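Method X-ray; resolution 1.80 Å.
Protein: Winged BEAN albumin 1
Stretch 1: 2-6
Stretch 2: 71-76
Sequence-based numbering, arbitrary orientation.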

# COMPACT_ATOMS: atom_id res chain seq x y z
N ASP A 2 -4.65 -20.13 4.04
CA ASP A 2 -5.03 -18.90 4.77
C ASP A 2 -6.35 -18.37 4.22
O ASP A 2 -6.79 -18.78 3.15
CB ASP A 2 -3.94 -17.82 4.63
CG ASP A 2 -3.53 -17.24 5.98
OD1 ASP A 2 -4.40 -16.72 6.72
OD2 ASP A 2 -2.32 -17.31 6.29
N ASP A 3 -6.97 -17.45 4.95
CA ASP A 3 -8.25 -16.87 4.56
C ASP A 3 -8.12 -15.93 3.37
O ASP A 3 -7.12 -15.26 3.22
CB ASP A 3 -8.83 -16.05 5.71
CG ASP A 3 -9.26 -16.90 6.88
OD1 ASP A 3 -9.65 -18.07 6.67
OD2 ASP A 3 -9.20 -16.39 8.01
N PRO A 4 -9.13 -15.93 2.48
CA PRO A 4 -9.06 -15.03 1.34
C PRO A 4 -9.40 -13.63 1.87
O PRO A 4 -10.05 -13.50 2.90
CB PRO A 4 -10.15 -15.57 0.40
CG PRO A 4 -11.16 -16.13 1.34
CD PRO A 4 -10.31 -16.82 2.39
N VAL A 5 -8.86 -12.59 1.23
CA VAL A 5 -9.14 -11.22 1.62
C VAL A 5 -10.46 -10.85 0.92
O VAL A 5 -10.68 -11.24 -0.23
CB VAL A 5 -8.02 -10.29 1.14
CG1 VAL A 5 -8.36 -8.84 1.47
CG2 VAL A 5 -6.68 -10.73 1.76
N TYR A 6 -11.34 -10.14 1.62
CA TYR A 6 -12.63 -9.76 1.05
C TYR A 6 -12.72 -8.28 0.75
O TYR A 6 -12.14 -7.48 1.48
CB TYR A 6 -13.77 -10.10 2.02
CG TYR A 6 -14.11 -11.56 2.04
CD1 TYR A 6 -15.00 -12.11 1.11
CD2 TYR A 6 -13.49 -12.42 2.94
CE1 TYR A 6 -15.25 -13.48 1.08
CE2 TYR A 6 -13.73 -13.79 2.91
CZ TYR A 6 -14.62 -14.31 1.97
OH TYR A 6 -14.85 -15.66 1.96
N ASN A 71 -7.62 -15.97 -6.24
CA ASN A 71 -7.91 -14.94 -5.25
C ASN A 71 -6.72 -14.58 -4.38
O ASN A 71 -5.77 -15.36 -4.21
CB ASN A 71 -9.07 -15.38 -4.37
CG ASN A 71 -10.31 -15.70 -5.17
OD1 ASN A 71 -10.62 -16.87 -5.36
ND2 ASN A 71 -10.98 -14.69 -5.69
N ILE A 72 -6.79 -13.38 -3.80
CA ILE A 72 -5.75 -12.87 -2.93
C ILE A 72 -6.04 -13.42 -1.55
O ILE A 72 -7.18 -13.34 -1.08
CB ILE A 72 -5.75 -11.31 -2.87
CG1 ILE A 72 -5.48 -10.71 -4.26
CG2 ILE A 72 -4.72 -10.81 -1.84
CD1 ILE A 72 -4.12 -11.05 -4.85
N LEU A 73 -5.03 -14.01 -0.92
CA LEU A 73 -5.18 -14.58 0.41
C LEU A 73 -4.36 -13.77 1.39
O LEU A 73 -3.43 -13.08 0.99
CB LEU A 73 -4.69 -16.03 0.43
CG LEU A 73 -5.28 -17.05 -0.55
CD1 LEU A 73 -4.67 -18.41 -0.26
CD2 LEU A 73 -6.80 -17.11 -0.45
N GLU A 74 -4.71 -13.88 2.67
CA GLU A 74 -3.98 -13.18 3.71
C GLU A 74 -2.61 -13.80 3.79
O GLU A 74 -2.44 -15.00 3.55
CB GLU A 74 -4.69 -13.30 5.04
CG GLU A 74 -5.97 -12.52 5.10
CD GLU A 74 -6.65 -12.65 6.46
OE1 GLU A 74 -5.93 -12.77 7.48
OE2 GLU A 74 -7.89 -12.63 6.50
N ASN A 75 -1.61 -12.96 4.06
CA ASN A 75 -0.21 -13.37 4.17
C ASN A 75 0.48 -13.82 2.89
O ASN A 75 1.61 -14.31 2.93
CB ASN A 75 -0.05 -14.43 5.26
CG ASN A 75 -0.59 -13.96 6.58
OD1 ASN A 75 -1.57 -14.50 7.09
ND2 ASN A 75 -0.02 -12.91 7.10
N MET A 76 -0.19 -13.64 1.76
CA MET A 76 0.34 -13.98 0.44
C MET A 76 1.16 -12.78 -0.04
O MET A 76 0.72 -11.65 0.14
CB MET A 76 -0.84 -14.22 -0.50
CG MET A 76 -0.50 -14.26 -2.02
SD MET A 76 -1.92 -14.55 -3.04
CE MET A 76 -2.22 -16.22 -2.75
O HOH W 1 -10.17 -12.33 5.38

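When two extended segments meet at a single bridge, the backbone fixes the register and the side chains must settle around it; Winged bean albumin 1 offers a compact example. Pro-4 and Leu-73 lie at the crossing, their CA atoms 4.0 Å apart. The hydrogen bonds come from the residues flanking the bridged pair: Glu-74 N donates to Asp-3 O at 2.8 Å, and Val-5 N to Ile-72 O at 3.0 Å, both nearly linear. Pro-4, whose nitrogen carries no hydrogen, loses nothing by standing at a position that needs no donor. The same two carbonyls also receive CA-H...O contacts, Leu-73 CA to Asp-3 O and Pro-4 CA to Ile-72 O, each 3.5 Å.

Around this frame the side chains divide by character. Leu-73, with chi1 m and chi2 t, brings CD2 to 3.8 Å from Pro-4 CB, although the proline's CA-to-CB bond points away overall. Val-5, with chi1 t, places CG2 4.1 Å from Ile-72 CG2 and 3.9 Å from Glu-74 CG, so one methyl meets both an aliphatic neighbour and the apolar stem of an acid.

That stem belongs to a buried glutamate. With chi1 m and chi2 t, Glu-74 extends its carboxylate into acidic company: OE1 lies 4.3 Å from Asp-2 OD1, and OE2 the same distance from Asp-3 OD2. A water donates to Glu-74 OE2 at 2.6 Å and to Pro-4 O at 2.7 Å, linking the stretches, and both carboxylate oxygens are hydrogen-bonded elsewhere in the structure. Asp-2 sits between rotamer wells at chi1 -129°; in this pose its OD1 accepts a hydrogen bond from Asp-3 N at 3.2 Å, while its CB packs 3.4 Å from Glu-74 O. Starting at the bridged Leu-73, a type II turn runs to Met-76, closed by a weak hydrogen bond from Met-76 N to Leu-73 O at 3.4 Å.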